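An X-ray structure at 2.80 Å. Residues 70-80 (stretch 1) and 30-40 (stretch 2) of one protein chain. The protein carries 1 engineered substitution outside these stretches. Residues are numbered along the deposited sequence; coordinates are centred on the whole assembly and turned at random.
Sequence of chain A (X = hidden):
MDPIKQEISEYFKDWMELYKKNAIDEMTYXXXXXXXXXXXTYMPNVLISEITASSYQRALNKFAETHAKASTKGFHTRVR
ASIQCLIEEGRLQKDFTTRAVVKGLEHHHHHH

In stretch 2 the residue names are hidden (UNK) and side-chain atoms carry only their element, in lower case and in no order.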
# COMPACT_ATOMS: atom_id res chain seq x y z
N ALA A 70 -5.66 5.81 -13.13
CA ALA A 70 -4.25 6.14 -12.96
C ALA A 70 -3.90 6.35 -11.48
O ALA A 70 -2.88 5.87 -11.00
CB ALA A 70 -3.90 7.39 -13.77
N SER A 71 -4.78 7.05 -10.77
CA SER A 71 -4.57 7.36 -9.35
C SER A 71 -4.63 6.13 -8.46
O SER A 71 -3.76 5.89 -7.62
CB SER A 71 -5.61 8.39 -8.88
OG SER A 71 -5.49 8.65 -7.49
N THR A 72 -5.68 5.35 -8.63
CA THR A 72 -5.85 4.16 -7.82
C THR A 72 -4.66 3.22 -8.09
O THR A 72 -4.18 2.55 -7.17
CB THR A 72 -7.22 3.48 -8.14
OG1 THR A 72 -7.42 2.35 -7.29
CG2 THR A 72 -7.28 3.08 -9.59
N LYS A 73 -4.18 3.20 -9.33
CA LYS A 73 -3.04 2.36 -9.72
C LYS A 73 -1.79 2.72 -8.94
O LYS A 73 -1.09 1.84 -8.42
CB LYS A 73 -2.71 2.55 -11.19
CG LYS A 73 -1.54 1.70 -11.65
CD LYS A 73 -1.21 1.99 -13.10
CE LYS A 73 -0.57 0.77 -13.77
NZ LYS A 73 -1.53 -0.38 -13.85
N GLY A 74 -1.50 4.02 -8.90
CA GLY A 74 -0.35 4.53 -8.18
C GLY A 74 -0.38 4.10 -6.73
O GLY A 74 0.65 3.74 -6.16
N PHE A 75 -1.56 4.13 -6.12
CA PHE A 75 -1.70 3.72 -4.73
C PHE A 75 -1.26 2.27 -4.58
O PHE A 75 -0.34 1.95 -3.83
CB PHE A 75 -3.16 3.83 -4.31
CG PHE A 75 -3.43 3.26 -2.96
CD1 PHE A 75 -2.86 3.81 -1.84
CD2 PHE A 75 -4.28 2.18 -2.81
CE1 PHE A 75 -3.13 3.29 -0.58
CE2 PHE A 75 -4.55 1.66 -1.55
CZ PHE A 75 -3.98 2.21 -0.44
N HIS A 76 -1.93 1.39 -5.33
CA HIS A 76 -1.64 -0.04 -5.31
C HIS A 76 -0.15 -0.30 -5.50
O HIS A 76 0.53 -0.81 -4.59
CB HIS A 76 -2.45 -0.74 -6.40
CG HIS A 76 -2.03 -2.16 -6.63
ND1 HIS A 76 -2.11 -3.12 -5.65
CD2 HIS A 76 -1.56 -2.79 -7.74
CE1 HIS A 76 -1.70 -4.28 -6.14
NE2 HIS A 76 -1.36 -4.10 -7.40
N THR A 77 0.36 0.04 -6.66
CA THR A 77 1.77 -0.18 -6.94
C THR A 77 2.68 0.18 -5.75
O THR A 77 3.45 -0.66 -5.29
CB THR A 77 2.19 0.60 -8.21
OG1 THR A 77 3.61 0.75 -8.23
CG2 THR A 77 1.51 1.93 -8.24
N ARG A 78 2.57 1.40 -5.23
CA ARG A 78 3.39 1.82 -4.09
C ARG A 78 3.20 0.93 -2.86
O ARG A 78 4.17 0.55 -2.21
CB ARG A 78 3.12 3.29 -3.74
CG ARG A 78 3.81 4.29 -4.69
CD ARG A 78 3.76 5.73 -4.20
NE ARG A 78 2.54 6.44 -4.57
CZ ARG A 78 2.17 6.70 -5.82
NH1 ARG A 78 1.03 7.35 -6.07
NH2 ARG A 78 2.94 6.32 -6.83
N VAL A 79 1.97 0.59 -2.53
CA VAL A 79 1.74 -0.27 -1.38
C VAL A 79 2.38 -1.62 -1.63
O VAL A 79 2.99 -2.22 -0.75
CB VAL A 79 0.26 -0.50 -1.14
CG1 VAL A 79 0.08 -1.41 0.07
CG2 VAL A 79 -0.46 0.82 -0.95
N ARG A 80 2.21 -2.10 -2.85
CA ARG A 80 2.76 -3.39 -3.23
C ARG A 80 4.26 -3.44 -2.94
O ARG A 80 4.76 -4.37 -2.31
CB ARG A 80 2.49 -3.64 -4.72
CG ARG A 80 2.99 -4.96 -5.25
CD ARG A 80 2.28 -5.32 -6.54
NE ARG A 80 2.89 -6.49 -7.16
CZ ARG A 80 3.07 -7.64 -6.54
NH1 ARG A 80 3.64 -8.66 -7.18
NH2 ARG A 80 2.68 -7.79 -5.28
N UNK A 30 6.63 12.72 -2.78
CA UNK A 30 5.32 13.26 -2.47
C UNK A 30 4.29 12.15 -2.63
O UNK A 30 3.35 12.04 -1.84
c UNK A 30 5.20 16.38 -1.82
n UNK A 30 5.26 18.72 -2.77
c UNK A 30 5.72 15.74 -3.11
c UNK A 30 4.99 14.42 -3.41
c UNK A 30 5.69 17.82 -1.65
N UNK A 31 4.49 11.33 -3.65
CA UNK A 31 3.57 10.23 -3.93
C UNK A 31 3.43 9.27 -2.77
O UNK A 31 2.32 8.88 -2.41
N UNK A 32 4.56 8.89 -2.19
CA UNK A 32 4.54 7.97 -1.07
C UNK A 32 3.86 8.61 0.14
O UNK A 32 3.18 7.93 0.91
c UNK A 32 6.99 7.16 -3.01
c UNK A 32 6.60 6.64 -1.76
c UNK A 32 6.78 5.28 -1.53
c UNK A 32 5.96 7.53 -0.71
c UNK A 32 7.72 4.99 -3.73
o UNK A 32 8.27 4.18 -4.68
c UNK A 32 7.55 6.33 -3.99
c UNK A 32 7.34 4.45 -2.50
N UNK A 33 4.03 9.92 0.30
CA UNK A 33 3.41 10.59 1.43
C UNK A 33 1.90 10.54 1.24
O UNK A 33 1.15 10.37 2.21
c UNK A 33 5.37 12.19 1.32
c UNK A 33 3.89 12.03 1.52
o UNK A 33 6.03 13.54 3.18
o UNK A 33 6.18 14.42 1.15
c UNK A 33 5.90 13.47 1.93
N UNK A 34 1.46 10.69 -0.01
CA UNK A 34 0.04 10.66 -0.36
C UNK A 34 -0.50 9.26 -0.12
O UNK A 34 -1.53 9.07 0.52
c UNK A 34 -0.17 11.02 -1.84
c UNK A 34 -1.63 11.01 -2.27
c UNK A 34 -2.49 11.98 -1.48
n UNK A 34 -3.30 11.45 -0.57
o UNK A 34 -2.42 13.20 -1.67
N UNK A 35 0.20 8.29 -0.67
CA UNK A 35 -0.20 6.90 -0.51
C UNK A 35 -0.30 6.59 0.99
O UNK A 35 -1.20 5.87 1.41
c UNK A 35 0.81 5.99 -1.20
o UNK A 35 0.77 6.25 -2.61
c UNK A 35 0.48 4.54 -0.94
N UNK A 36 0.62 7.14 1.77
CA UNK A 36 0.61 6.94 3.21
C UNK A 36 -0.70 7.49 3.75
O UNK A 36 -1.44 6.80 4.45
c UNK A 36 1.77 7.69 3.86
c UNK A 36 1.57 6.62 6.12
c UNK A 36 1.63 7.94 5.37
c UNK A 36 2.79 8.78 5.85
N UNK A 37 -0.99 8.74 3.43
CA UNK A 37 -2.21 9.41 3.85
C UNK A 37 -3.41 8.54 3.51
O UNK A 37 -4.22 8.20 4.37
n UNK A 37 -4.33 15.39 2.88
c UNK A 37 -4.49 13.99 3.36
c UNK A 37 -3.35 13.07 2.92
c UNK A 37 -3.46 11.68 3.58
c UNK A 37 -2.31 10.77 3.14
N UNK A 38 -3.52 8.20 2.23
CA UNK A 38 -4.61 7.35 1.75
C UNK A 38 -4.73 6.13 2.65
O UNK A 38 -5.80 5.81 3.15
c UNK A 38 -4.33 6.89 0.32
c UNK A 38 -5.18 9.73 -2.78
c UNK A 38 -4.19 8.81 -2.94
o UNK A 38 -5.46 10.57 -3.83
c UNK A 38 -5.61 8.87 -0.58
c UNK A 38 -5.90 9.78 -1.60
c UNK A 38 -4.60 7.92 -0.74
c UNK A 38 -3.90 7.91 -1.93
N UNK A 39 -3.61 5.46 2.85
CA UNK A 39 -3.58 4.29 3.69
C UNK A 39 -4.21 4.55 5.06
O UNK A 39 -5.00 3.76 5.54
c UNK A 39 -2.14 3.80 3.85
c UNK A 39 -0.40 2.05 3.79
c UNK A 39 -1.89 2.30 3.79
c UNK A 39 -2.52 1.70 2.55
N UNK A 40 -3.89 5.68 5.67
CA UNK A 40 -4.44 5.98 6.99
C UNK A 40 -5.95 6.10 6.97
O UNK A 40 -6.63 5.77 7.94
c UNK A 40 -1.87 8.45 8.54
c UNK A 40 -3.82 7.27 7.55
c UNK A 40 -2.34 7.19 7.84
c UNK A 40 -0.39 8.38 8.87
n UNK A 40 0.09 9.64 9.51

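Position 30 carries four carbons in a row ending in a nitrogen, the pattern of a lysine, and the side chain is out of reach of stretch 1: K30. At position 31 the CA lies over one face of the R78 guanidinium, and an ideal CB there would come to 3.4 Å from R78 CZ, a tight fit, so the bare backbone leaves room for the arginine; with no side-chain atoms, it is G31.

Position 32 shows one carbon, then a six-carbon ring bearing one oxygen. R78 CD stands over the ring face, 3.7 Å from the ring centroid and 10° off the normal, a CH-pi contact. The ring with its oxygen makes this a tyrosine, Y32. R78 CZ lies 5.9 Å from the same centroid, so any cation-pi attraction is weak at most.

Position 33 has three carbons, the third carrying two oxygens, and its CA-to-CB bond points away: E33. Position 34 also has three carbons, but the third carries one oxygen and one nitrogen, and it makes no contact: Q34.

At position 35 one carbon bears an oxygen and a carbon. The side chain points toward stretch 1 and fits as a knob among G74, F75, R78 and V79; its oxygen accepts a hydrogen bond from R78 NE. The branching is that of threonine, T35. The bond from R78 NE to T35 OG1 is 2.6 Å long (N-H...O angle 146°), while T35 CG2 packs 3.5 Å from F75 CD1 and 3.8 Å from V79 CG2.

Position 36 has four carbons forked at the second and points away: L36. Position 37 repeats the unbranched four-carbon, one-nitrogen chain, out of reach: K37. Position 38 again has a six-carbon ring with one oxygen, and its CB is 3.9 Å from F75 CE1: Y38, whose OH lies 4.1 Å from S71 OG.

Position 39 has four carbons forked at the second, and a terminal carbon meets the F75 ring at its edge, near the ring plane; hence a leucine. L39 CD1 reaches F75 CZ at 3.4 Å and lies 4.2 Å from V79 CG2. Position 40, four carbons ending in nitrogen, also out of reach, is K40.

The helices cross almost at right angles (92°), with axes 9.7 Å apart at closest approach, so the contact is compact, burying 433 Å² in total. T35 sits near its middle, its CA 5.5 Å from F75 CA. Its hydroxyl accepts from R78, its methyl joins the apolar patch of F75 and V79, and L39 and Y38 extend the packing around F75. R78 also passes G31 and covers Y32.

Stretch 2, residues 30-40: KGYEQTLKYLK
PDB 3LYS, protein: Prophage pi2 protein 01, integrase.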